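Local atomic coordinates of dTDP-glucose 4,6-dehydratase (Klebsiella pneumoniae, PDB entry 5U4Q), a protein that binds NAD and probably uses it to convert dTDP-glucose into dTDP-4-keto-6-deoxy-glucose by removal of water. Residues H18-L23 against V227-V231; D80-H84 against L234-P238; K138-S142 against T301-T305; S207-Y213 against Q287-I293; I237-N241 against S254-R259. Where two conformers were deposited one is given. Residues are numbered along the deposited sequence.

Contact 1: H18-L23 against V227-V231; sequences HIAQRL and VEAVV
Two helical pieces cross here with their axes 10.0 Å apart at closest approach and a signed angle of -67°. The pairing is set by Ile19 and Val227, whose CA atoms are 5.9 Å apart. Val227 is the main bump: its CA-CB bond points at helix 14-25, and its side chain settles in the hollow lined by His18, Ile19 and Arg22, with Val227 CG2 3.6 Å from His18 CB and Val227 CG1 3.6 Å from Arg22 CB. Ile19 (chi1 and chi2 both m) fills the reciprocal hollow, its CD1 lying 3.9 Å from Val227 CA and 3.8 Å from Val230 CG1. One helical turn further on, Val231 CG2 fits between Arg22 CG (3.8 Å) and Leu23 CD2 (4.2 Å). Beyond the valines, Arg22 (chi1 t, chi2 p) reaches across to Glu228 (also t, p). Arg22 NH1 and NH2 both donate to Glu228 OE1, at 2.8 and 2.9 Å, in a salt bridge. Each end has a second partner: Arg22 NE pairs with Glu26, and Glu228 OE2 with Arg232. Underneath, Ile19 and Val230 both rest on Ile83 of strand 81-84. Helices packed against each other on one face of a parallel sheet, the first following the first strand with NAD nearby, are characteristic of the Rossmann fold.

Contact 2: D80-H84 against L234-P238; sequences DRVIH and LDVIP
From Asp80, still in the turn, the chain enters strand 81-84 and runs past the segment 234-238, which leaves helix 223-234 without regular structure. The nearest CA atoms, those of Arg81 and Leu234, are 7.6 Å apart, so side chains carry this contact. Arg81 has an extended backbone (phi/psi -142/160) and points toward the loop; with chi1 m and chi2 and chi3 t its side chain stretches out across it. Arg81 NH1 stands 2.6 Å from Asp235 OD1, a salt bridge whose hydrogen bond is weak because the N-H...O angle is only 122°. Asp235 lies at the guanidinium edge, while Ile237 CD1 comes within 4.0 Å of Arg81 NH2. Val82 turns its side chain away, leaving its carbonyl to touch the loop: Val82 O is 4.0 Å from Leu234 CD2. Ile83 points back toward the loop, and Ile83 CB meets the same Leu234 CD2 at 4.2 Å. Leu234, with chi1 at -88° and chi2 at 158°, is thus the buried plug of the contact, and it also touches Phe6 of strand 5-9 and Val125 of strand 123-129, the two neighbours of strand 81-84. Its carbonyl accepts a hydrogen bond from His123 ND1. A charged pair at the strand entrance above a leucine pressed on the central strands is how this helix end is seated on the parallel sheet of the Rossmann fold.

Contact 3: K138-S142 against T301-T305; sequences KMPFS and TSADT
Thr301, the first ordered residue after a break in the model, starts the contact by lying against Met139, a selenomethionine: its CA is 3.9 Å from Met139 SE and its CG2 4.0 Å from Met139 CE. Ser302 (phi/psi -166/159) follows fully extended. Its OG is 3.6 Å from Met139 CB and 3.7 Å from Pro140 CB, and its carbonyl accepts the hydrogen bond Phe141 N to Ser302 O, 2.7 Å. Ala303 pairs with Phe141 in an isolated beta bridge, CA atoms 4.5 Å apart, the touching parts, 139-142 and 301-304, heading 33° apart; Ala303 CA also gives a CH...O contact of 3.5 Å to Phe141 O. The bridge ties the loop after strand 123-129 to the one before helix 306-312, beside the subunit interface, where Lys138 N bonds Glu247 of the second subunit. A cis peptide before Pro140 sets up the bend into it. Asp304 closes the bridge with Asp304 N to Phe141 O at 2.9 Å, while its CB packs 4.1 Å from Pro140 CG. With chi1 t, Asp304 OD1 accepts from Gln306 N, and OD2 accepts from a water at 2.7 Å, itself 2.7 Å from Ser142 OG, which also hydrogen-bonds Glu144 N.

Contact 4: S207-Y213 against Q287-I293; sequences SIDVYNY and QKNMMPI
Val210 is the apolar centre of this two-stranded parallel sheet, which stands apart from the Rossmann sheet in what is, as in relatives of this family, probably the substrate-binding part. Val210 CG1 meets the CE of selenomethionine Met290 at 3.5 Å, and Val210 CG2 meets Lys288 CB at 3.9 Å. Val210 and Lys288 face helix 271-282, and Ile208, on the same side, packs on helix 194-203. Across the sheet selenomethionine Met291 covers one face of the Tyr211 ring, its CG 3.7 Å from the centroid in a CH-pi contact, with SE obliquely placed at 5.2 Å. The strand axes approach to 4.6 Å at -33°, and Ile208, Asp209 and Val210 pair with Lys288, Asn289 and Met290. Four hydrogen bonds knit the backbones: Ile208 N to Gln287 O (2.8 Å), Asn289 N to Ile208 O, Val210 N to Asn289 O and Met291 N to Val210 O (each 2.9 Å). Positive phi at Asn212 and Tyr213 (48° and 58°) then swings the chain away, and waters fill the gap. One accepts from Tyr213 N at 2.7 Å and donates to Val210 O at 3.2 Å; another accepts from Asn212 N at 2.8 Å and donates to Met291 O at 2.7 Å.

Contact 5: I237-N241 against S254-R259; sequences IPQAN and SSAPYR
This is a loop-to-loop contact at the edge of the Rossmann domain, where the chain leaving helix 223-234 passes the approach to strand 258-263. The two run in opposite senses, pairing Gln239 with Pro257 and Asn241 with Ser255, CA atoms 4.5 Å apart in each pair. One backbone hydrogen bond joins them, Asn241 N to Ser255 O at 2.9 Å, flanked by CH...O contacts from Ala240 CA to Ser255 O (3.3 Å) and Ser255 CA to Asn241 O (3.2 Å). Pro238 CB packs 4.2 Å from Pro257 CB and 4.3 Å from Arg259 CG. Pro257 centres an inverse gamma turn, and Ser254 OG, accepting from Ala256 N at 2.9 Å, forms an ST turn; it also bonds His166. One water accepts from Arg259 NH2 (2.9 Å) and lies 2.8 Å from Gln239 O and 2.7 Å from Ser254 O. Ser254 and Ser255 also touch Leu135 of the second subunit. With a single direct hydrogen bond, the rest of the contact is made by CH...O contacts, proline packing and bridging water.

Contacts 1, 2 and 5 belong to the NAD-binding Rossmann domain and follow helix 223-234 outward: contact 1 lies on the helix, contact 2 where it ends, contact 5 on the approach to strand 258-263. Contacts 1 and 2 have centres about 12 Å apart and touch through Ile83, packed by Ile19 and Val230. Contacts 2 and 5, about 13 Å apart between centres, share Ile237 and Pro238. Contact 3, centred about 25 Å from the centres of contacts 1 and 2, closes a chain loop that encloses contacts 4 and 5. Contact 4, centre to centre about 41 Å from contact 2 and 44 Å from contact 5, lies across the chain's centre from both, consistent with the small sheet belonging to a part distinct from the Rossmann core.

Contact 1: H18-L23 against V227-V231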
# COMPACT_ATOMS: atom_id res chain seq x y z
N HIS A 18 1.59 -23.17 13.11
CA HIS A 18 2.60 -24.10 12.67
C HIS A 18 4.02 -23.59 12.75
O HIS A 18 4.93 -24.35 13.11
CB HIS A 18 2.29 -24.60 11.24
CG HIS A 18 1.15 -25.56 11.16
ND1 HIS A 18 1.30 -26.93 11.25
CD2 HIS A 18 -0.17 -25.34 10.95
CE1 HIS A 18 0.12 -27.50 11.09
NE2 HIS A 18 -0.79 -26.57 10.91
N ILE A 19 4.22 -22.31 12.45
CA ILE A 19 5.55 -21.72 12.53
C ILE A 19 5.97 -21.67 14.01
O ILE A 19 7.07 -22.09 14.35
CB ILE A 19 5.61 -20.32 11.89
CG1 ILE A 19 5.29 -20.39 10.39
CG2 ILE A 19 6.97 -19.67 12.13
CD1 ILE A 19 6.19 -21.26 9.60
N ALA A 20 5.07 -21.19 14.87
CA ALA A 20 5.42 -21.13 16.31
C ALA A 20 5.75 -22.53 16.85
O ALA A 20 6.73 -22.72 17.58
CB ALA A 20 4.28 -20.54 17.08
N GLN A 21 4.94 -23.52 16.49
CA GLN A 21 5.16 -24.88 16.98
C GLN A 21 6.55 -25.41 16.55
O GLN A 21 7.29 -26.02 17.34
CB GLN A 21 4.05 -25.80 16.46
CG GLN A 21 4.16 -27.25 16.89
CD GLN A 21 3.03 -28.06 16.32
OE1 GLN A 21 2.88 -28.20 15.07
NE2 GLN A 21 2.21 -28.59 17.20
N ARG A 22 6.91 -25.19 15.29
CA ARG A 22 8.20 -25.64 14.78
C ARG A 22 9.35 -24.94 15.51
O ARG A 22 10.34 -25.58 15.88
CB ARG A 22 8.27 -25.43 13.27
CG ARG A 22 9.61 -25.76 12.64
CD ARG A 22 10.03 -27.22 12.77
NE ARG A 22 11.36 -27.39 12.19
CZ ARG A 22 11.60 -27.62 10.90
NH1 ARG A 22 10.61 -27.75 10.03
NH2 ARG A 22 12.84 -27.72 10.47
N LEU A 23 9.22 -23.64 15.72
CA LEU A 23 10.30 -22.88 16.36
C LEU A 23 10.47 -23.35 17.80
O LEU A 23 11.60 -23.46 18.28
CB LEU A 23 10.06 -21.38 16.29
CG LEU A 23 10.11 -20.74 14.89
CD1 LEU A 23 9.58 -19.32 14.92
CD2 LEU A 23 11.51 -20.82 14.30
N VAL A 227 6.25 -24.58 6.22
CA VAL A 227 6.96 -24.39 7.49
C VAL A 227 8.47 -24.58 7.31
O VAL A 227 9.26 -23.76 7.78
CB VAL A 227 6.44 -25.34 8.57
CG1 VAL A 227 7.36 -25.37 9.79
CG2 VAL A 227 5.03 -24.98 8.96
N GLU A 228 8.87 -25.63 6.61
CA GLU A 228 10.29 -25.89 6.40
C GLU A 228 10.93 -24.70 5.67
O GLU A 228 12.01 -24.25 6.08
CB GLU A 228 10.49 -27.19 5.61
CG GLU A 228 11.94 -27.58 5.42
CD GLU A 228 12.68 -27.83 6.72
OE1 GLU A 228 12.05 -28.30 7.69
OE2 GLU A 228 13.91 -27.59 6.76
N ALA A 229 10.27 -24.21 4.63
CA ALA A 229 10.82 -23.07 3.87
C ALA A 229 10.93 -21.80 4.70
O ALA A 229 11.94 -21.09 4.67
CB ALA A 229 9.95 -22.80 2.66
N VAL A 230 9.87 -21.49 5.43
CA VAL A 230 9.87 -20.28 6.22
C VAL A 230 10.93 -20.32 7.30
O VAL A 230 11.61 -19.33 7.54
CB VAL A 230 8.47 -20.02 6.83
CG1 VAL A 230 8.47 -18.87 7.81
CG2 VAL A 230 7.46 -19.79 5.72
N VAL A 231 11.07 -21.46 7.98
CA VAL A 231 12.06 -21.54 9.06
C VAL A 231 13.48 -21.40 8.47
O VAL A 231 14.34 -20.74 9.09
CB VAL A 231 11.82 -22.76 9.97
CG1 VAL A 231 12.96 -22.93 10.96
CG2 VAL A 231 10.48 -22.62 10.70

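Contact 2: D80-H84 against L234-P238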
# COMPACT_ATOMS: atom_id res chain seq x y z
N ASP A 80 14.85 -11.05 18.57
CA ASP A 80 15.92 -11.25 17.63
C ASP A 80 15.37 -11.26 16.21
O ASP A 80 15.95 -10.66 15.32
CB ASP A 80 16.66 -12.55 17.95
CG ASP A 80 17.29 -12.51 19.32
OD1 ASP A 80 18.18 -11.63 19.53
OD2 ASP A 80 16.89 -13.29 20.19
N ARG A 81 14.24 -11.93 15.99
CA ARG A 81 13.63 -11.99 14.69
C ARG A 81 12.11 -11.92 14.81
O ARG A 81 11.55 -12.22 15.85
CB ARG A 81 14.04 -13.27 13.98
CG ARG A 81 15.56 -13.28 13.76
CD ARG A 81 16.07 -14.38 12.89
NE ARG A 81 17.52 -14.42 13.03
CZ ARG A 81 18.28 -15.47 12.74
NH1 ARG A 81 17.74 -16.63 12.31
NH2 ARG A 81 19.59 -15.38 12.92
N VAL A 82 11.45 -11.55 13.71
CA VAL A 82 10.01 -11.45 13.69
C VAL A 82 9.50 -12.14 12.45
O VAL A 82 10.06 -11.94 11.37
CB VAL A 82 9.56 -9.98 13.66
CG1 VAL A 82 8.06 -9.85 13.46
CG2 VAL A 82 10.01 -9.24 14.92
N ILE A 83 8.47 -12.97 12.62
CA ILE A 83 7.73 -13.58 11.49
C ILE A 83 6.31 -13.04 11.60
O ILE A 83 5.56 -13.35 12.54
CB ILE A 83 7.81 -15.13 11.43
CG1 ILE A 83 6.93 -15.68 10.31
CG2 ILE A 83 7.42 -15.78 12.73
CD1 ILE A 83 7.30 -15.26 8.90
N HIS A 84 5.96 -12.14 10.67
CA HIS A 84 4.69 -11.46 10.70
C HIS A 84 3.71 -12.10 9.75
O HIS A 84 3.86 -12.03 8.52
CB HIS A 84 4.91 -9.97 10.39
CG HIS A 84 3.64 -9.20 10.29
ND1 HIS A 84 2.70 -9.19 11.30
CD2 HIS A 84 3.15 -8.42 9.30
CE1 HIS A 84 1.68 -8.45 10.93
NE2 HIS A 84 1.93 -7.97 9.72
N LEU A 234 14.01 -17.62 7.59
CA LEU A 234 14.23 -16.80 8.79
C LEU A 234 15.73 -16.70 9.10
O LEU A 234 16.17 -15.67 9.64
CB LEU A 234 13.43 -17.35 10.01
CG LEU A 234 11.98 -16.82 10.15
CD1 LEU A 234 11.11 -17.76 10.99
CD2 LEU A 234 11.97 -15.42 10.76
N ASP A 235 16.49 -17.74 8.74
CA ASP A 235 17.95 -17.78 9.00
C ASP A 235 18.80 -17.20 7.88
O ASP A 235 20.03 -17.12 8.05
CB ASP A 235 18.44 -19.23 9.22
CG ASP A 235 18.04 -19.82 10.54
OD1 ASP A 235 17.64 -19.09 11.48
OD2 ASP A 235 18.19 -21.06 10.65
N VAL A 236 18.20 -16.78 6.77
CA VAL A 236 18.96 -16.19 5.67
C VAL A 236 18.67 -14.70 5.71
O VAL A 236 17.60 -14.26 5.31
CB VAL A 236 18.60 -16.80 4.30
CG1 VAL A 236 19.40 -16.12 3.21
CG2 VAL A 236 18.88 -18.31 4.29
N ILE A 237 19.62 -13.93 6.23
CA ILE A 237 19.44 -12.50 6.45
C ILE A 237 19.89 -11.68 5.22
O ILE A 237 21.06 -11.72 4.85
CB ILE A 237 20.18 -12.06 7.71
CG1 ILE A 237 19.62 -12.85 8.92
CG2 ILE A 237 20.03 -10.55 7.91
CD1 ILE A 237 20.24 -12.49 10.25
N PRO A 238 18.97 -10.93 4.58
CA PRO A 238 19.37 -10.15 3.41
C PRO A 238 20.43 -9.11 3.74
O PRO A 238 20.43 -8.59 4.84
CB PRO A 238 18.07 -9.45 2.99
CG PRO A 238 17.01 -10.37 3.48
CD PRO A 238 17.51 -10.83 4.80

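Contact 3: K138-S142 against T301-T305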
# COMPACT_ATOMS: atom_id res chain seq x y z
N LYS A 138 1.09 -12.77 -18.05
CA LYS A 138 2.28 -13.54 -18.45
C LYS A 138 2.61 -14.59 -17.39
O LYS A 138 2.81 -14.24 -16.22
CB LYS A 138 3.49 -12.63 -18.66
CG LYS A 138 4.74 -13.37 -19.12
CD LYS A 138 6.00 -12.98 -18.33
CE LYS A 138 5.80 -13.23 -16.84
NZ LYS A 138 7.01 -13.48 -16.03
N MSE A 139 2.65 -15.86 -17.79
CA MSE A 139 2.98 -16.97 -16.88
C MSE A 139 4.36 -17.50 -17.20
O MSE A 139 4.79 -17.44 -18.36
CB MSE A 139 2.03 -18.14 -17.05
CG MSE A 139 0.58 -17.76 -16.81
SE MSE A 139 0.36 -17.07 -14.98
CE MSE A 139 -1.51 -16.48 -15.21
N PRO A 140 5.10 -18.00 -16.20
CA PRO A 140 4.69 -18.03 -14.79
C PRO A 140 4.81 -16.68 -14.11
O PRO A 140 5.58 -15.86 -14.54
CB PRO A 140 5.75 -18.94 -14.17
CG PRO A 140 6.97 -18.64 -14.96
CD PRO A 140 6.47 -18.51 -16.38
N PHE A 141 4.06 -16.47 -13.03
CA PHE A 141 4.22 -15.26 -12.25
C PHE A 141 5.60 -15.27 -11.60
O PHE A 141 5.94 -16.23 -10.89
CB PHE A 141 3.14 -15.15 -11.14
CG PHE A 141 1.75 -14.88 -11.64
CD1 PHE A 141 1.50 -14.02 -12.72
CD2 PHE A 141 0.66 -15.41 -10.96
CE1 PHE A 141 0.19 -13.75 -13.14
CE2 PHE A 141 -0.64 -15.13 -11.35
CZ PHE A 141 -0.88 -14.30 -12.44
N SER A 142 6.38 -14.21 -11.81
CA SER A 142 7.71 -14.10 -11.29
C SER A 142 7.87 -12.82 -10.48
O SER A 142 7.23 -11.80 -10.78
CB SER A 142 8.70 -14.04 -12.48
OG SER A 142 9.99 -13.57 -12.12
N THR A 301 -2.46 -21.07 -15.26
CA THR A 301 -1.74 -20.29 -14.25
C THR A 301 -0.55 -21.07 -13.69
O THR A 301 -0.61 -22.29 -13.57
CB THR A 301 -2.64 -19.95 -13.06
OG1 THR A 301 -3.06 -21.16 -12.42
CG2 THR A 301 -3.87 -19.17 -13.52
N SER A 302 0.51 -20.34 -13.34
CA SER A 302 1.73 -20.93 -12.76
C SER A 302 2.63 -19.86 -12.15
O SER A 302 2.52 -18.67 -12.48
CB SER A 302 2.51 -21.72 -13.80
OG SER A 302 2.78 -20.93 -14.95
N ALA A 303 3.50 -20.29 -11.25
CA ALA A 303 4.40 -19.39 -10.53
C ALA A 303 5.83 -19.90 -10.50
O ALA A 303 6.07 -21.11 -10.40
CB ALA A 303 3.90 -19.20 -9.11
N ASP A 304 6.77 -18.97 -10.57
CA ASP A 304 8.20 -19.29 -10.54
C ASP A 304 8.74 -19.23 -9.10
O ASP A 304 8.71 -18.17 -8.46
CB ASP A 304 8.96 -18.30 -11.44
CG ASP A 304 10.49 -18.55 -11.48
OD1 ASP A 304 11.00 -19.51 -10.88
OD2 ASP A 304 11.19 -17.76 -12.17
N THR A 305 9.25 -20.36 -8.63
CA THR A 305 9.87 -20.42 -7.30
C THR A 305 11.36 -20.78 -7.34
O THR A 305 11.93 -21.21 -6.32
CB THR A 305 9.12 -21.39 -6.38
OG1 THR A 305 9.10 -22.69 -6.98
CG2 THR A 305 7.69 -20.94 -6.19
O HOH W 1 11.66 -15.41 -10.95

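Contact 4: S207-Y213 against Q287-I293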
# COMPACT_ATOMS: atom_id res chain seq x y z
N SER A 207 -22.85 -27.46 -2.62
CA SER A 207 -22.19 -27.63 -3.90
C SER A 207 -20.88 -26.84 -3.96
O SER A 207 -20.78 -25.74 -3.42
CB SER A 207 -23.11 -27.19 -5.03
OG SER A 207 -24.31 -27.93 -4.99
N ILE A 208 -19.87 -27.44 -4.59
CA ILE A 208 -18.60 -26.78 -4.83
C ILE A 208 -18.61 -26.26 -6.26
O ILE A 208 -18.98 -26.99 -7.20
CB ILE A 208 -17.42 -27.75 -4.70
CG1 ILE A 208 -17.38 -28.35 -3.29
CG2 ILE A 208 -16.11 -27.05 -5.03
CD1 ILE A 208 -16.40 -29.50 -3.17
N ASP A 209 -18.19 -25.01 -6.45
CA ASP A 209 -18.09 -24.44 -7.79
C ASP A 209 -16.83 -25.00 -8.43
O ASP A 209 -15.75 -24.99 -7.81
CB ASP A 209 -18.06 -22.91 -7.77
CG ASP A 209 -19.44 -22.28 -7.58
OD1 ASP A 209 -20.44 -23.01 -7.34
OD2 ASP A 209 -19.53 -21.04 -7.69
N VAL A 210 -16.97 -25.50 -9.65
CA VAL A 210 -15.87 -26.09 -10.39
C VAL A 210 -15.69 -25.36 -11.72
O VAL A 210 -16.58 -25.40 -12.57
CB VAL A 210 -16.14 -27.60 -10.65
CG1 VAL A 210 -15.01 -28.24 -11.45
CG2 VAL A 210 -16.37 -28.33 -9.33
N TYR A 211 -14.55 -24.70 -11.89
CA TYR A 211 -14.21 -23.95 -13.11
C TYR A 211 -13.34 -24.74 -14.07
O TYR A 211 -12.56 -25.59 -13.66
CB TYR A 211 -13.45 -22.67 -12.74
CG TYR A 211 -14.27 -21.67 -11.97
CD1 TYR A 211 -14.36 -21.73 -10.58
CD2 TYR A 211 -14.97 -20.66 -12.64
CE1 TYR A 211 -15.12 -20.81 -9.87
CE2 TYR A 211 -15.73 -19.74 -11.94
CZ TYR A 211 -15.80 -19.81 -10.56
OH TYR A 211 -16.56 -18.90 -9.88
N ASN A 212 -13.48 -24.44 -15.37
CA ASN A 212 -12.65 -25.03 -16.43
C ASN A 212 -12.52 -26.56 -16.34
O ASN A 212 -11.41 -27.12 -16.44
CB ASN A 212 -11.27 -24.35 -16.41
CG ASN A 212 -10.36 -24.76 -17.58
OD1 ASN A 212 -10.83 -25.14 -18.67
ND2 ASN A 212 -9.05 -24.68 -17.36
N TYR A 213 -13.65 -27.23 -16.16
CA TYR A 213 -13.72 -28.70 -16.12
C TYR A 213 -12.82 -29.30 -15.02
O TYR A 213 -12.34 -30.42 -15.16
CB TYR A 213 -13.37 -29.30 -17.50
CG TYR A 213 -14.45 -29.23 -18.57
CD1 TYR A 213 -14.72 -28.03 -19.24
CD2 TYR A 213 -15.20 -30.36 -18.91
CE1 TYR A 213 -15.70 -27.97 -20.22
CE2 TYR A 213 -16.18 -30.30 -19.89
CZ TYR A 213 -16.43 -29.10 -20.55
OH TYR A 213 -17.38 -29.02 -21.53
N GLN A 287 -21.00 -32.66 -4.31
CA GLN A 287 -21.94 -32.00 -5.20
C GLN A 287 -21.16 -30.92 -5.92
O GLN A 287 -20.46 -30.14 -5.28
CB GLN A 287 -23.08 -31.35 -4.41
CG GLN A 287 -23.99 -32.33 -3.70
CD GLN A 287 -24.98 -32.99 -4.64
OE1 GLN A 287 -24.98 -34.22 -4.80
NE2 GLN A 287 -25.82 -32.18 -5.27
N LYS A 288 -21.28 -30.86 -7.24
CA LYS A 288 -20.53 -29.90 -8.04
C LYS A 288 -21.42 -29.04 -8.92
O LYS A 288 -22.44 -29.53 -9.45
CB LYS A 288 -19.52 -30.65 -8.92
CG LYS A 288 -18.63 -31.61 -8.14
CD LYS A 288 -17.77 -32.47 -9.05
CE LYS A 288 -17.00 -33.50 -8.25
NZ LYS A 288 -17.83 -34.59 -7.67
N ASN A 289 -21.06 -27.77 -9.05
CA ASN A 289 -21.70 -26.83 -9.98
C ASN A 289 -20.65 -26.48 -11.02
O ASN A 289 -19.61 -25.90 -10.70
CB ASN A 289 -22.13 -25.53 -9.28
CG ASN A 289 -23.10 -25.75 -8.14
OD1 ASN A 289 -23.10 -24.98 -7.18
ND2 ASN A 289 -23.93 -26.79 -8.23
N MSE A 290 -20.89 -26.83 -12.28
CA MSE A 290 -19.92 -26.56 -13.33
C MSE A 290 -20.10 -25.15 -13.82
O MSE A 290 -21.19 -24.76 -14.26
CB MSE A 290 -20.07 -27.54 -14.49
CG MSE A 290 -20.17 -28.99 -14.06
SE MSE A 290 -18.69 -29.55 -12.88
CE MSE A 290 -17.19 -29.06 -14.04
N MSE A 291 -19.03 -24.37 -13.74
CA MSE A 291 -19.07 -22.96 -14.14
C MSE A 291 -18.71 -22.88 -15.59
O MSE A 291 -17.67 -23.42 -16.00
CB MSE A 291 -18.08 -22.17 -13.28
CG MSE A 291 -18.29 -22.38 -11.78
SE MSE A 291 -20.12 -21.86 -11.25
CE MSE A 291 -19.78 -19.94 -10.95
N PRO A 292 -19.54 -22.20 -16.41
CA PRO A 292 -19.24 -22.13 -17.85
C PRO A 292 -18.00 -21.28 -18.14
O PRO A 292 -17.74 -20.30 -17.43
CB PRO A 292 -20.51 -21.51 -18.45
CG PRO A 292 -21.10 -20.71 -17.35
CD PRO A 292 -20.76 -21.44 -16.08
N ILE A 293 -17.25 -21.66 -19.17
CA ILE A 293 -16.03 -20.96 -19.53
C ILE A 293 -16.35 -19.65 -20.26
O ILE A 293 -15.86 -18.58 -19.88
CB ILE A 293 -15.10 -21.86 -20.38
CG1 ILE A 293 -14.67 -23.08 -19.54
CG2 ILE A 293 -13.87 -21.08 -20.85
CD1 ILE A 293 -13.94 -24.15 -20.32
O HOH W 2 -16.14 -26.29 -15.65
O HOH W 3 -15.19 -22.30 -15.84

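Contact 5: I237-N241 against S254-R259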
# COMPACT_ATOMS: atom_id res chain seq x y z
N ILE A 237 19.62 -13.93 6.23
CA ILE A 237 19.44 -12.50 6.45
C ILE A 237 19.89 -11.68 5.22
O ILE A 237 21.06 -11.72 4.85
CB ILE A 237 20.18 -12.06 7.71
CG1 ILE A 237 19.62 -12.85 8.92
CG2 ILE A 237 20.03 -10.55 7.91
CD1 ILE A 237 20.24 -12.49 10.25
N PRO A 238 18.97 -10.93 4.58
CA PRO A 238 19.37 -10.15 3.41
C PRO A 238 20.43 -9.11 3.74
O PRO A 238 20.43 -8.59 4.84
CB PRO A 238 18.07 -9.45 2.99
CG PRO A 238 17.01 -10.37 3.48
CD PRO A 238 17.51 -10.83 4.80
N GLN A 239 21.33 -8.90 2.79
CA GLN A 239 22.45 -7.98 2.95
C GLN A 239 22.33 -6.86 1.95
O GLN A 239 21.78 -7.03 0.89
CB GLN A 239 23.75 -8.73 2.70
CG GLN A 239 23.96 -9.89 3.65
CD GLN A 239 24.05 -9.43 5.09
OE1 GLN A 239 24.78 -8.48 5.40
NE2 GLN A 239 23.31 -10.08 5.98
N ALA A 240 22.91 -5.73 2.30
CA ALA A 240 22.99 -4.59 1.40
C ALA A 240 23.85 -4.94 0.18
O ALA A 240 24.75 -5.79 0.27
CB ALA A 240 23.57 -3.41 2.12
N ASN A 241 23.59 -4.29 -0.94
CA ASN A 241 24.30 -4.55 -2.18
C ASN A 241 24.51 -3.27 -2.98
O ASN A 241 23.63 -2.84 -3.71
CB ASN A 241 23.49 -5.53 -3.02
CG ASN A 241 24.14 -5.84 -4.36
OD1 ASN A 241 25.29 -5.45 -4.62
ND2 ASN A 241 23.41 -6.55 -5.22
N SER A 254 16.94 -5.15 -4.11
CA SER A 254 17.34 -3.74 -3.89
C SER A 254 18.81 -3.63 -3.50
O SER A 254 19.47 -4.62 -3.24
CB SER A 254 16.49 -3.11 -2.75
OG SER A 254 16.86 -1.74 -2.48
N SER A 255 19.32 -2.40 -3.44
CA SER A 255 20.60 -2.14 -2.81
C SER A 255 20.44 -2.25 -1.29
O SER A 255 21.40 -2.47 -0.57
CB SER A 255 21.14 -0.75 -3.18
OG SER A 255 20.14 0.24 -3.03
N ALA A 256 19.20 -2.03 -0.80
CA ALA A 256 18.89 -2.20 0.61
C ALA A 256 18.77 -3.69 0.90
O ALA A 256 18.57 -4.49 -0.01
CB ALA A 256 17.57 -1.52 0.91
N PRO A 257 18.85 -4.07 2.19
CA PRO A 257 18.70 -5.51 2.60
C PRO A 257 17.21 -5.90 2.59
O PRO A 257 16.60 -6.12 3.64
CB PRO A 257 19.31 -5.53 4.01
CG PRO A 257 19.06 -4.14 4.51
CD PRO A 257 19.27 -3.25 3.33
N TYR A 258 16.68 -5.99 1.38
CA TYR A 258 15.26 -6.20 1.10
C TYR A 258 15.11 -7.26 0.03
O TYR A 258 15.75 -7.19 -1.03
CB TYR A 258 14.68 -4.89 0.57
CG TYR A 258 13.40 -4.97 -0.27
CD1 TYR A 258 12.14 -4.83 0.32
CD2 TYR A 258 13.45 -5.10 -1.66
CE1 TYR A 258 10.98 -4.88 -0.44
CE2 TYR A 258 12.29 -5.13 -2.44
CZ TYR A 258 11.05 -5.00 -1.82
OH TYR A 258 9.91 -5.03 -2.60
N ARG A 259 14.25 -8.24 0.29
CA ARG A 259 13.97 -9.29 -0.69
C ARG A 259 12.53 -9.74 -0.61
O ARG A 259 11.93 -9.73 0.47
CB ARG A 259 14.82 -10.54 -0.43
CG ARG A 259 16.29 -10.44 -0.79
CD ARG A 259 16.51 -10.30 -2.28
NE ARG A 259 17.93 -10.40 -2.58
CZ ARG A 259 18.81 -9.43 -2.36
NH1 ARG A 259 20.09 -9.62 -2.65
NH2 ARG A 259 18.42 -8.27 -1.85
O HOH W 4 20.49 -6.34 -1.45
O HOH W 5 20.69 -7.16 -4.43